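Local coordinates for esterase (Thermotoga maritima, PDB 3DOH), which is a thermostable esterase, probably hydrolysing carboxylic esters, in which an alpha/beta-hydrolase domain is joined to an immunoglobulin-like domain, at residues V178-A183 with S225-L230; G273-W278 with V324-V329; W312-E317 with I363-N368; V329-L334 with V341-Y346. All coordinates share one frame; numbering follows the deposited sequence.

Contact 1: V178-A183 with S225-L230. With SO4 (sulfate ion), chain C.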
loop_
_atom_site.group_PDB
_atom_site.type_symbol
_atom_site.label_atom_id
_atom_site.label_comp_id
_atom_site.label_asym_id
_atom_site.label_seq_id
_atom_site.Cartn_x
_atom_site.Cartn_y
_atom_site.Cartn_z
ATOM N N VAL A 178 18.083 -44.259 2.029
ATOM C CA VAL A 178 18.565 -43.952 3.372
ATOM C C VAL A 178 18.899 -42.471 3.516
ATOM O O VAL A 178 19.717 -41.936 2.767
ATOM C CB VAL A 178 19.809 -44.787 3.729
ATOM C CG1 VAL A 178 20.038 -45.870 2.686
ATOM C CG2 VAL A 178 21.031 -43.890 3.853
ATOM N N PHE A 179 18.265 -41.812 4.480
ATOM C CA PHE A 179 18.466 -40.378 4.678
ATOM C C PHE A 179 19.277 -40.055 5.941
ATOM O O PHE A 179 18.911 -40.480 7.068
ATOM C CB PHE A 179 17.109 -39.645 4.745
ATOM C CG PHE A 179 17.224 -38.197 5.203
ATOM C CD1 PHE A 179 17.991 -37.275 4.472
ATOM C CD2 PHE A 179 16.611 -37.772 6.377
ATOM C CE1 PHE A 179 18.138 -35.957 4.902
ATOM C CE2 PHE A 179 16.762 -36.456 6.812
ATOM C CZ PHE A 179 17.541 -35.548 6.067
ATOM N N LEU A 180 20.353 -39.288 5.772
ATOM C CA LEU A 180 21.110 -38.806 6.931
ATOM C C LEU A 180 20.832 -37.337 7.204
ATOM O O LEU A 180 21.147 -36.471 6.374
ATOM C CB LEU A 180 22.590 -38.996 6.709
ATOM C CG LEU A 180 23.020 -40.397 6.316
ATOM C CD1 LEU A 180 24.537 -40.369 5.965
ATOM C CD2 LEU A 180 22.676 -41.428 7.429
ATOM N N HIS A 181 20.254 -37.039 8.369
ATOM C CA HIS A 181 19.858 -35.666 8.701
ATOM C C HIS A 181 21.055 -34.787 9.083
ATOM O O HIS A 181 22.186 -35.270 9.278
ATOM C CB HIS A 181 18.887 -35.709 9.847
ATOM C CG HIS A 181 19.512 -36.195 11.103
ATOM N ND1 HIS A 181 20.391 -35.423 11.832
ATOM C CD2 HIS A 181 19.453 -37.396 11.725
ATOM C CE1 HIS A 181 20.814 -36.114 12.875
ATOM N NE2 HIS A 181 20.266 -37.315 12.832
ATOM N N GLY A 182 20.789 -33.492 9.226
ATOM C CA GLY A 182 21.824 -32.501 9.520
ATOM C C GLY A 182 22.010 -32.329 11.020
ATOM O O GLY A 182 21.247 -32.907 11.802
ATOM N N ALA A 183 22.994 -31.516 11.421
ATOM C CA ALA A 183 23.333 -31.330 12.829
ATOM C C ALA A 183 22.124 -31.025 13.665
ATOM O O ALA A 183 21.946 -31.620 14.728
ATOM C CB ALA A 183 24.376 -30.261 13.008
ATOM N N SER A 225 27.516 -36.342 18.895
ATOM C CA SER A 225 28.352 -36.816 17.799
ATOM C C SER A 225 27.784 -36.395 16.448
ATOM O O SER A 225 27.198 -35.320 16.319
ATOM C CB SER A 225 28.498 -38.338 17.857
ATOM O OG SER A 225 29.513 -38.787 16.975
ATOM N N SER A 226 27.963 -37.247 15.444
ATOM C CA SER A 226 27.716 -36.864 14.059
ATOM C C SER A 226 28.311 -37.880 13.090
ATOM O O SER A 226 29.250 -38.600 13.430
ATOM C CB SER A 226 28.288 -35.473 13.778
ATOM O OG SER A 226 29.702 -35.513 13.681
ATOM N N TRP A 227 27.758 -37.934 11.883
ATOM C CA TRP A 227 27.826 -39.150 11.055
ATOM C C TRP A 227 29.280 -39.474 10.703
ATOM O O TRP A 227 29.694 -40.618 10.760
ATOM C CB TRP A 227 26.995 -39.033 9.766
ATOM C CG TRP A 227 25.547 -38.651 9.916
ATOM C CD1 TRP A 227 24.972 -37.493 9.517
ATOM C CD2 TRP A 227 24.503 -39.443 10.478
ATOM N NE1 TRP A 227 23.643 -37.495 9.798
ATOM C CE2 TRP A 227 23.319 -38.685 10.390
ATOM C CE3 TRP A 227 24.449 -40.726 11.048
ATOM C CZ2 TRP A 227 22.075 -39.166 10.855
ATOM C CZ3 TRP A 227 23.229 -41.194 11.506
ATOM C CH2 TRP A 227 22.050 -40.411 11.404
ATOM N N SER A 228 30.023 -38.437 10.331
ATOM C CA SER A 228 31.441 -38.504 10.031
ATOM C C SER A 228 32.165 -37.790 11.153
ATOM O O SER A 228 31.533 -37.064 11.913
ATOM C CB SER A 228 31.744 -37.780 8.713
ATOM O OG SER A 228 31.919 -36.385 8.909
ATOM N N THR A 229 33.475 -37.997 11.252
ATOM C CA THR A 229 34.309 -37.230 12.171
ATOM C C THR A 229 34.319 -35.749 11.806
ATOM O O THR A 229 35.376 -35.167 11.561
ATOM C CB THR A 229 35.756 -37.755 12.192
ATOM O OG1 THR A 229 36.243 -37.874 10.848
ATOM C CG2 THR A 229 35.821 -39.114 12.872
ATOM N N LEU A 230 33.136 -35.148 11.774
ATOM C CA LEU A 230 33.001 -33.710 11.535
ATOM C C LEU A 230 33.099 -32.983 12.877
ATOM O O LEU A 230 34.076 -32.260 13.127
ATOM C CB LEU A 230 31.655 -33.408 10.819
ATOM C CG LEU A 230 31.117 -31.982 10.544
ATOM C CD1 LEU A 230 31.993 -31.213 9.554
ATOM C CD2 LEU A 230 29.678 -32.019 10.032
HETATM S S SO4 C . 22.768 -28.558 9.855
HETATM O O1 SO4 C . 22.950 -27.819 11.106
HETATM O O2 SO4 C . 21.345 -29.002 9.822
HETATM O O3 SO4 C . 23.759 -29.659 9.808
HETATM O O4 SO4 C . 23.041 -27.691 8.728
#
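W227 lays its indole against L180 and H181 at the end of strand 174-180. With CG anti to the carbonyl carbon (chi1 -54°), the ring extends toward the strand, and NE1 donates an almost straight hydrogen bond (169°) to H181 O, 2.7 Å away in the indole plane. L180 CB sits over the five-membered ring, 3.8 Å from its centroid, while CD2 lies over the body of the indole. Tryptophan suits the place, offering L180 a flat face and H181 O an N-H at its edge. The benzene edge points at the imidazole of H181 in an offset edge-to-face pair, CZ2 3.3 Å from NE2, with the planes 61° apart. That imidazole is gripped at both nitrogens: ND1 donates to G182 O at 2.7 Å, and NE2 is bonded to C221 N. Exchanging W227 for a leucine would probably leave H181 O without the indole donor and the H181 ring without the edge against one face. G182 leaves room for the sulfate, where a CB would collide, and A183 N bonds SO4 O3 at 2.6 Å. Since S271 OG and H359 NE2 hold the same ion, the turn is consistent with the oxyanion hole of an alpha/beta hydrolase.

Contact 2: G273-W278 with V324-V329; sequences GGYGTW and VENSRV
Y275 and N326 meet at their polar ends, where Y275 OH lies 3.2 Å from N326 OD1 and the ring and amide planes are 63° apart. This is the looser side of the contact: N326 is partly exposed, and the long tyrosine and the short asparagine come just within reach of each other across helices whose nearest CA atoms, those of Y275 and N326, are 9.5 Å apart. On its way there the phenol also packs on S228 and L230. Helix 272-283 is the one that follows the presumed nucleophile elbow of the alpha/beta-hydrolase fold, and G273 ends the GxSxG pattern. Glycine suits this start of the helix, since a CB on G273 would run into L180 O; W227 CD1 also packs on its CA. T277 turns its hydroxyl back onto its own helix, OG1 bonding G273 O at 2.7 Å. On the inner side W278 and S327 are buried, each packed tightly on the strands beneath, W278 on I311, V313 and P293, S327 on V313 and H315. Here the helices meet through a water in the indole plane, 3.0 Å from W278 NE1. The same water is 2.7 Å from S327 OG and so links the two helices.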
loop_
_atom_site.group_PDB
_atom_site.type_symbol
_atom_site.label_atom_id
_atom_site.label_comp_id
_atom_site.label_asym_id
_atom_site.label_seq_id
_atom_site.Cartn_x
_atom_site.Cartn_y
_atom_site.Cartn_z
ATOM N N GLY A 273 24.708 -34.422 7.337
ATOM C CA GLY A 273 24.267 -35.603 6.574
ATOM C C GLY A 273 24.853 -35.678 5.165
ATOM O O GLY A 273 24.835 -36.756 4.533
ATOM N N GLY A 274 25.323 -34.524 4.666
ATOM C CA GLY A 274 25.981 -34.436 3.367
ATOM C C GLY A 274 27.390 -34.979 3.449
ATOM O O GLY A 274 27.786 -35.809 2.648
ATOM N N TYR A 275 28.153 -34.514 4.427
ATOM C CA TYR A 275 29.432 -35.166 4.824
ATOM C C TYR A 275 29.234 -36.645 5.064
ATOM O O TYR A 275 30.028 -37.466 4.593
ATOM C CB TYR A 275 30.014 -34.544 6.106
ATOM C CG TYR A 275 30.619 -33.180 5.919
ATOM C CD1 TYR A 275 31.993 -33.036 5.694
ATOM C CD2 TYR A 275 29.838 -32.035 5.982
ATOM C CE1 TYR A 275 32.578 -31.782 5.546
ATOM C CE2 TYR A 275 30.409 -30.779 5.829
ATOM C CZ TYR A 275 31.791 -30.672 5.610
ATOM O OH TYR A 275 32.380 -29.461 5.427
ATOM N N GLY A 276 28.162 -36.964 5.800
ATOM C CA GLY A 276 27.769 -38.345 6.075
ATOM C C GLY A 276 27.637 -39.182 4.821
ATOM O O GLY A 276 28.160 -40.316 4.760
ATOM N N THR A 277 26.950 -38.621 3.822
ATOM C CA THR A 277 26.708 -39.274 2.547
ATOM C C THR A 277 28.030 -39.475 1.835
ATOM O O THR A 277 28.310 -40.579 1.361
ATOM C CB THR A 277 25.673 -38.477 1.679
ATOM O OG1 THR A 277 24.456 -38.372 2.416
ATOM C CG2 THR A 277 25.388 -39.143 0.305
ATOM N N TRP A 278 28.851 -38.429 1.746
ATOM C CA TRP A 278 30.133 -38.566 1.025
ATOM C C TRP A 278 30.969 -39.657 1.677
ATOM O O TRP A 278 31.609 -40.438 0.961
ATOM C CB TRP A 278 30.952 -37.284 1.047
ATOM C CG TRP A 278 30.525 -36.276 0.070
ATOM C CD1 TRP A 278 29.999 -35.033 0.349
ATOM C CD2 TRP A 278 30.601 -36.373 -1.374
ATOM N NE1 TRP A 278 29.741 -34.374 -0.821
ATOM C CE2 TRP A 278 30.097 -35.161 -1.894
ATOM C CE3 TRP A 278 31.033 -37.373 -2.273
ATOM C CZ2 TRP A 278 30.015 -34.909 -3.275
ATOM C CZ3 TRP A 278 30.950 -37.125 -3.655
ATOM C CH2 TRP A 278 30.449 -35.900 -4.139
ATOM N N VAL A 324 30.930 -23.517 -0.439
ATOM C CA VAL A 324 30.467 -24.281 -1.614
ATOM C C VAL A 324 31.663 -25.043 -2.213
ATOM O O VAL A 324 31.504 -26.079 -2.902
ATOM C CB VAL A 324 29.785 -23.345 -2.659
ATOM C CG1 VAL A 324 30.763 -22.250 -3.150
ATOM C CG2 VAL A 324 29.208 -24.112 -3.842
ATOM N N GLU A 325 32.872 -24.528 -1.937
ATOM C CA GLU A 325 34.102 -25.152 -2.441
ATOM C C GLU A 325 34.183 -26.632 -2.014
ATOM O O GLU A 325 34.726 -27.464 -2.716
ATOM C CB GLU A 325 35.322 -24.342 -1.997
ATOM C CG GLU A 325 36.657 -25.045 -2.173
ATOM C CD GLU A 325 37.247 -24.871 -3.590
ATOM O OE1 GLU A 325 36.473 -24.885 -4.611
ATOM O OE2 GLU A 325 38.503 -24.710 -3.667
ATOM N N ASN A 326 33.616 -26.944 -0.855
ATOM C CA ASN A 326 33.485 -28.294 -0.403
ATOM C C ASN A 326 32.835 -29.251 -1.418
ATOM O O ASN A 326 33.281 -30.382 -1.564
ATOM C CB ASN A 326 32.698 -28.275 0.881
ATOM C CG ASN A 326 33.573 -28.131 2.099
ATOM O OD1 ASN A 326 34.001 -29.126 2.655
ATOM N ND2 ASN A 326 33.828 -26.915 2.530
ATOM N N SER A 327 31.785 -28.819 -2.112
ATOM C CA SER A 327 31.191 -29.641 -3.180
ATOM C C SER A 327 31.993 -29.539 -4.471
ATOM O O SER A 327 32.277 -30.558 -5.106
ATOM C CB SER A 327 29.754 -29.230 -3.472
ATOM O OG SER A 327 28.925 -29.731 -2.473
ATOM N N ARG A 328 32.360 -28.316 -4.844
ATOM C CA ARG A 328 33.163 -28.093 -6.062
ATOM C C ARG A 328 34.392 -28.961 -6.155
ATOM O O ARG A 328 34.686 -29.491 -7.243
ATOM C CB ARG A 328 33.591 -26.641 -6.241
ATOM C CG ARG A 328 32.480 -25.745 -6.588
ATOM C CD ARG A 328 32.916 -24.399 -6.387
ATOM N NE ARG A 328 31.860 -23.438 -6.604
ATOM C CZ ARG A 328 32.053 -22.128 -6.644
ATOM N NH1 ARG A 328 33.280 -21.636 -6.519
ATOM N NH2 ARG A 328 31.019 -21.312 -6.804
ATOM N N VAL A 329 35.102 -29.126 -5.037
ATOM C CA VAL A 329 36.305 -29.927 -5.099
ATOM C C VAL A 329 36.008 -31.400 -5.406
ATOM O O VAL A 329 36.672 -31.960 -6.264
ATOM C CB VAL A 329 37.270 -29.722 -3.892
ATOM C CG1 VAL A 329 36.637 -30.242 -2.581
ATOM C CG2 VAL A 329 38.580 -30.408 -4.174
HETATM O O HOH W 1 28.136 -31.906 -1.123
#

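Contact 3: W312-E317 with I363-N368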
loop_
_atom_site.group_PDB
_atom_site.type_symbol
_atom_site.label_atom_id
_atom_site.label_comp_id
_atom_site.label_asym_id
_atom_site.label_seq_id
_atom_site.Cartn_x
_atom_site.Cartn_y
_atom_site.Cartn_z
ATOM N N TRP A 312 24.686 -36.991 -7.641
ATOM C CA TRP A 312 24.240 -35.662 -8.035
ATOM C C TRP A 312 24.393 -34.771 -6.809
ATOM O O TRP A 312 23.646 -34.879 -5.836
ATOM C CB TRP A 312 22.817 -35.701 -8.576
ATOM C CG TRP A 312 22.342 -34.421 -9.164
ATOM C CD1 TRP A 312 22.854 -33.184 -8.944
ATOM C CD2 TRP A 312 21.212 -34.234 -10.034
ATOM N NE1 TRP A 312 22.136 -32.236 -9.638
ATOM C CE2 TRP A 312 21.125 -32.857 -10.318
ATOM C CE3 TRP A 312 20.273 -35.102 -10.608
ATOM C CZ2 TRP A 312 20.137 -32.320 -11.154
ATOM C CZ3 TRP A 312 19.280 -34.570 -11.443
ATOM C CH2 TRP A 312 19.221 -33.195 -11.702
ATOM N N VAL A 313 25.410 -33.922 -6.859
ATOM C CA VAL A 313 25.744 -33.000 -5.789
ATOM C C VAL A 313 24.930 -31.685 -5.892
ATOM O O VAL A 313 24.647 -31.195 -6.986
ATOM C CB VAL A 313 27.237 -32.678 -5.884
ATOM C CG1 VAL A 313 27.711 -31.825 -4.703
ATOM C CG2 VAL A 313 28.043 -33.951 -5.965
ATOM N N PHE A 314 24.553 -31.124 -4.749
ATOM C CA PHE A 314 23.814 -29.868 -4.674
ATOM C C PHE A 314 24.494 -29.020 -3.575
ATOM O O PHE A 314 24.929 -29.574 -2.533
ATOM C CB PHE A 314 22.330 -30.115 -4.306
ATOM C CG PHE A 314 21.521 -30.810 -5.377
ATOM C CD1 PHE A 314 21.564 -32.199 -5.525
ATOM C CD2 PHE A 314 20.708 -30.078 -6.252
ATOM C CE1 PHE A 314 20.793 -32.844 -6.547
ATOM C CE2 PHE A 314 19.940 -30.730 -7.270
ATOM C CZ PHE A 314 19.984 -32.098 -7.413
ATOM N N HIS A 315 24.586 -27.698 -3.792
ATOM C CA HIS A 315 25.176 -26.764 -2.831
ATOM C C HIS A 315 24.757 -25.367 -3.296
ATOM O O HIS A 315 24.483 -25.162 -4.468
ATOM C CB HIS A 315 26.703 -26.872 -2.889
ATOM C CG HIS A 315 27.391 -26.623 -1.582
ATOM N ND1 HIS A 315 27.203 -25.473 -0.842
ATOM C CD2 HIS A 315 28.305 -27.358 -0.908
ATOM C CE1 HIS A 315 27.950 -25.528 0.244
ATOM N NE2 HIS A 315 28.640 -26.653 0.216
ATOM N N ALA A 316 24.699 -24.392 -2.402
ATOM C CA ALA A 316 24.428 -23.028 -2.849
ATOM C C ALA A 316 25.725 -22.282 -2.769
ATOM O O ALA A 316 26.460 -22.403 -1.767
ATOM C CB ALA A 316 23.391 -22.360 -1.994
ATOM N N GLU A 317 25.984 -21.493 -3.821
ATOM C CA GLU A 317 27.197 -20.682 -3.952
ATOM C C GLU A 317 27.542 -19.857 -2.708
ATOM O O GLU A 317 28.710 -19.776 -2.306
ATOM C CB GLU A 317 27.044 -19.751 -5.134
ATOM C CG GLU A 317 28.328 -19.019 -5.463
ATOM C CD GLU A 317 28.514 -17.765 -4.628
ATOM O OE1 GLU A 317 27.548 -17.308 -3.981
ATOM O OE2 GLU A 317 29.630 -17.238 -4.598
ATOM N N ILE A 363 16.267 -27.696 0.552
ATOM C CA ILE A 363 14.896 -27.276 0.246
ATOM C C ILE A 363 14.531 -27.275 -1.254
ATOM O O ILE A 363 13.606 -27.957 -1.650
ATOM C CB ILE A 363 14.610 -25.911 0.871
ATOM C CG1 ILE A 363 14.616 -26.045 2.406
ATOM C CG2 ILE A 363 13.309 -25.345 0.319
ATOM C CD1 ILE A 363 14.941 -24.756 3.166
ATOM N N PRO A 364 15.248 -26.537 -2.108
ATOM C CA PRO A 364 14.850 -26.740 -3.500
ATOM C C PRO A 364 15.185 -28.120 -4.011
ATOM O O PRO A 364 14.554 -28.603 -4.965
ATOM C CB PRO A 364 15.694 -25.729 -4.276
ATOM C CG PRO A 364 16.654 -25.188 -3.329
ATOM C CD PRO A 364 16.313 -25.544 -1.952
ATOM N N THR A 365 16.196 -28.748 -3.421
ATOM C CA THR A 365 16.704 -29.993 -3.971
ATOM C C THR A 365 15.666 -31.087 -3.843
ATOM O O THR A 365 15.365 -31.743 -4.824
ATOM C CB THR A 365 17.994 -30.375 -3.281
ATOM O OG1 THR A 365 18.919 -29.313 -3.497
ATOM C CG2 THR A 365 18.551 -31.636 -3.828
ATOM N N TYR A 366 15.105 -31.263 -2.644
ATOM C CA TYR A 366 14.049 -32.256 -2.444
ATOM C C TYR A 366 12.756 -31.896 -3.151
ATOM O O TYR A 366 11.853 -32.738 -3.286
ATOM C CB TYR A 366 13.832 -32.585 -0.954
ATOM C CG TYR A 366 15.033 -33.306 -0.381
ATOM C CD1 TYR A 366 15.603 -34.378 -1.068
ATOM C CD2 TYR A 366 15.633 -32.902 0.828
ATOM C CE1 TYR A 366 16.725 -35.043 -0.560
ATOM C CE2 TYR A 366 16.777 -33.572 1.320
ATOM C CZ TYR A 366 17.290 -34.640 0.620
ATOM O OH TYR A 366 18.392 -35.311 1.063
ATOM N N GLU A 367 12.676 -30.664 -3.636
ATOM C CA GLU A 367 11.536 -30.249 -4.463
ATOM C C GLU A 367 11.791 -30.439 -5.973
ATOM O O GLU A 367 10.932 -30.134 -6.797
ATOM C CB GLU A 367 11.045 -28.830 -4.098
ATOM C CG GLU A 367 10.435 -28.679 -2.682
ATOM C CD GLU A 367 9.290 -29.689 -2.354
ATOM O OE1 GLU A 367 8.173 -29.541 -2.901
ATOM O OE2 GLU A 367 9.502 -30.621 -1.522
ATOM N N ASN A 368 12.919 -31.032 -6.328
ATOM C CA ASN A 368 13.266 -31.231 -7.729
ATOM C C ASN A 368 12.844 -32.617 -8.276
ATOM O O ASN A 368 13.486 -33.651 -7.978
ATOM C CB ASN A 368 14.768 -31.028 -7.841
ATOM C CG ASN A 368 15.275 -31.002 -9.268
ATOM O OD1 ASN A 368 14.745 -31.682 -10.166
ATOM N ND2 ASN A 368 16.369 -30.249 -9.472
#
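Strand 311-316 of the central alpha/beta-hydrolase sheet is covered on one face by helix 362-366, and the joint between them is F314 against T365. The threonine methyl comes straight down on the phenyl face: T365 CG2 lies 3.4 Å from the ring centroid and only 10° off the normal, a CH-pi contact over the centre of the ring. Two torsions make this possible. F314 has CG anti to its carbonyl carbon (chi1 -68°), while T365 has CG2 anti to the backbone N, and the methyl points at the strand with the hydroxyl beside it. T365 OG1 stands above the CG-CD2 side of the ring, 3.4 Å from F314 CD2, yet its polar needs are met elsewhere, by S361 O and Y346 OH. A threonine fits here because one branch can be apolar and the other hydrogen-bonded. In this fold the loop after such a strand usually carries the acid of the catalytic triad, and the histidine loop precedes the helix, so the contact probably lies beneath the loops that bring the acid and the histidine to the site. N368 stands at the edge of the same ring, with ND2 4.2 Å from F314 CE2. Its OD1 caps the next helix by accepting from A371 N, which a short amide side chain at an N-cap does well. From the strand itself, F314 CZ lies over one face of the W312 indole, offset toward its rim. W312 in turn meets W374 edge-to-face, and its NE1 is bonded to T344 OG1.

Contact 4: V329-L334 with V341-Y346; sequences VLVKKL and VRYTEY
V331 sets one methyl over the ring of Y343 and the other beside its CB, joining helix 325-336 to strand 341-346 in a beta-alpha-beta unit of the hydrolase sheet. The helix and strand segments run roughly antiparallel, at 144°, with axes 8.8 Å apart. V331 CG2 makes a CH-pi contact with one face of the phenol, 4.1 Å from the ring centroid and 28° off the normal, and the side chains cross at about a right angle. V331 CG1, anti to the backbone N, lies nearer the root of the tyrosine, 3.9 Å from Y343 CB. One turn further on, L334 CB rests 3.9 Å from V341 CG1, and V341 CG2 reaches back to V331 CG1 at 4.2 Å. Branched valines give short, wide surfaces to fill this space. V211 of a second subunit also packs on both V331 and Y343. The tyrosine adds a polar end to this apolar layer, and an alanine in its place would probably open a gap beside V331 and deprive E345 of a hydroxyl partner. E345 OE2 forms a salt bridge with R328 NH2, while Y343 OH donates to E345 OE1 at 2.6 Å, on the anti side of the carboxylate.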
loop_
_atom_site.group_PDB
_atom_site.type_symbol
_atom_site.label_atom_id
_atom_site.label_comp_id
_atom_site.label_asym_id
_atom_site.label_seq_id
_atom_site.Cartn_x
_atom_site.Cartn_y
_atom_site.Cartn_z
ATOM N N VAL A 329 35.102 -29.126 -5.037
ATOM C CA VAL A 329 36.305 -29.927 -5.099
ATOM C C VAL A 329 36.008 -31.400 -5.406
ATOM O O VAL A 329 36.672 -31.960 -6.264
ATOM C CB VAL A 329 37.270 -29.722 -3.892
ATOM C CG1 VAL A 329 36.637 -30.242 -2.581
ATOM C CG2 VAL A 329 38.580 -30.408 -4.174
ATOM N N LEU A 330 35.012 -32.015 -4.751
ATOM C CA LEU A 330 34.684 -33.403 -5.063
ATOM C C LEU A 330 34.213 -33.523 -6.513
ATOM O O LEU A 330 34.655 -34.401 -7.267
ATOM C CB LEU A 330 33.612 -33.954 -4.124
ATOM C CG LEU A 330 33.885 -34.302 -2.649
ATOM C CD1 LEU A 330 35.351 -34.604 -2.333
ATOM C CD2 LEU A 330 33.385 -33.193 -1.767
ATOM N N VAL A 331 33.324 -32.621 -6.913
ATOM C CA VAL A 331 32.762 -32.693 -8.267
ATOM C C VAL A 331 33.857 -32.582 -9.332
ATOM O O VAL A 331 33.884 -33.391 -10.282
ATOM C CB VAL A 331 31.689 -31.631 -8.511
ATOM C CG1 VAL A 331 31.284 -31.668 -9.913
ATOM C CG2 VAL A 331 30.513 -31.887 -7.639
ATOM N N LYS A 332 34.759 -31.602 -9.179
ATOM C CA LYS A 332 35.877 -31.414 -10.123
ATOM C C LYS A 332 36.619 -32.709 -10.358
ATOM O O LYS A 332 36.792 -33.125 -11.513
ATOM C CB LYS A 332 36.867 -30.362 -9.635
ATOM C CG LYS A 332 37.758 -29.739 -10.716
ATOM C CD LYS A 332 38.643 -28.626 -10.081
ATOM C CE LYS A 332 39.473 -27.796 -11.085
ATOM N NZ LYS A 332 40.142 -28.615 -12.122
ATOM N N LYS A 333 37.036 -33.349 -9.269
ATOM C CA LYS A 333 37.839 -34.569 -9.339
ATOM C C LYS A 333 37.001 -35.692 -9.941
ATOM O O LYS A 333 37.427 -36.352 -10.902
ATOM C CB LYS A 333 38.362 -34.920 -7.925
ATOM C CG LYS A 333 39.333 -36.087 -7.810
ATOM C CD LYS A 333 40.670 -35.822 -8.521
ATOM C CE LYS A 333 41.590 -37.065 -8.498
ATOM N NZ LYS A 333 42.826 -36.802 -9.276
ATOM N N LEU A 334 35.798 -35.884 -9.401
ATOM C CA LEU A 334 34.893 -36.887 -9.945
ATOM C C LEU A 334 34.850 -36.785 -11.461
ATOM O O LEU A 334 35.061 -37.763 -12.168
ATOM C CB LEU A 334 33.478 -36.714 -9.388
ATOM C CG LEU A 334 33.016 -37.693 -8.311
ATOM C CD1 LEU A 334 33.376 -39.148 -8.648
ATOM C CD2 LEU A 334 33.671 -37.278 -7.039
ATOM N N VAL A 341 28.881 -38.044 -12.493
ATOM C CA VAL A 341 28.571 -36.999 -11.515
ATOM C C VAL A 341 27.766 -35.880 -12.161
ATOM O O VAL A 341 28.161 -35.399 -13.212
ATOM C CB VAL A 341 29.861 -36.388 -10.888
ATOM C CG1 VAL A 341 30.688 -35.646 -11.929
ATOM C CG2 VAL A 341 29.524 -35.473 -9.731
ATOM N N ARG A 342 26.651 -35.476 -11.535
ATOM C CA ARG A 342 25.956 -34.205 -11.820
ATOM C C ARG A 342 26.104 -33.210 -10.664
ATOM O O ARG A 342 26.394 -33.575 -9.508
ATOM C CB ARG A 342 24.470 -34.401 -12.059
ATOM C CG ARG A 342 24.099 -35.310 -13.199
ATOM C CD ARG A 342 22.589 -35.433 -13.274
ATOM N NE ARG A 342 22.258 -36.168 -14.475
ATOM C CZ ARG A 342 21.084 -36.118 -15.115
ATOM N NH1 ARG A 342 20.079 -35.352 -14.667
ATOM N NH2 ARG A 342 20.930 -36.853 -16.224
ATOM N N TYR A 343 25.879 -31.943 -10.998
ATOM C CA TYR A 343 26.116 -30.838 -10.105
ATOM C C TYR A 343 25.293 -29.650 -10.519
ATOM O O TYR A 343 25.488 -29.083 -11.607
ATOM C CB TYR A 343 27.595 -30.436 -10.089
ATOM C CG TYR A 343 27.925 -29.411 -9.047
ATOM C CD1 TYR A 343 27.544 -29.587 -7.705
ATOM C CD2 TYR A 343 28.631 -28.281 -9.387
ATOM C CE1 TYR A 343 27.842 -28.619 -6.746
ATOM C CE2 TYR A 343 28.957 -27.323 -8.451
ATOM C CZ TYR A 343 28.576 -27.472 -7.136
ATOM O OH TYR A 343 28.923 -26.458 -6.217
ATOM N N THR A 344 24.370 -29.306 -9.623
ATOM C CA THR A 344 23.576 -28.118 -9.653
ATOM C C THR A 344 24.086 -27.271 -8.489
ATOM O O THR A 344 24.009 -27.712 -7.344
ATOM C CB THR A 344 22.126 -28.511 -9.379
ATOM O OG1 THR A 344 21.727 -29.480 -10.343
ATOM C CG2 THR A 344 21.202 -27.311 -9.459
ATOM N N GLU A 345 24.617 -26.079 -8.774
ATOM C CA GLU A 345 25.031 -25.137 -7.736
ATOM C C GLU A 345 24.187 -23.894 -7.819
ATOM O O GLU A 345 24.354 -23.079 -8.744
ATOM C CB GLU A 345 26.479 -24.748 -7.888
ATOM C CG GLU A 345 26.996 -23.811 -6.808
ATOM C CD GLU A 345 28.419 -23.305 -7.093
ATOM O OE1 GLU A 345 29.345 -24.128 -7.282
ATOM O OE2 GLU A 345 28.617 -22.070 -7.147
ATOM N N TYR A 346 23.290 -23.757 -6.851
ATOM C CA TYR A 346 22.431 -22.595 -6.715
ATOM C C TYR A 346 23.199 -21.258 -6.635
ATOM O O TYR A 346 23.971 -21.034 -5.693
ATOM C CB TYR A 346 21.506 -22.763 -5.484
ATOM C CG TYR A 346 20.638 -24.004 -5.533
ATOM C CD1 TYR A 346 19.584 -24.091 -6.444
ATOM C CD2 TYR A 346 20.870 -25.086 -4.676
ATOM C CE1 TYR A 346 18.774 -25.223 -6.527
ATOM C CE2 TYR A 346 20.061 -26.237 -4.731
ATOM C CZ TYR A 346 19.009 -26.288 -5.671
ATOM O OH TYR A 346 18.199 -27.388 -5.778
#

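In the fold
Contacts 1, 3 and 4 all reach the central sheet, and contact 2 joins two helices lying against it. Contact 1 is buried beside the probable catalytic site, and its chemistry mixes a backbone-directed bond with aromatic packing; its L180 and W227 touch G273 of contact 2. Contact 2 is only partly buried and more polar, using a water where the helices stand apart. Contacts 3 and 4 are buried and mainly apolar, and their strands, 311-316 and 341-346, are sheet neighbours, with V313 N and R342 O 2.8 Å apart. Contacts 2 and 4 share helix 325-336 and V329. Contact 4, on the strand outermost within this chain, meets the second subunit most widely, contacts 2 and 3 by one residue each.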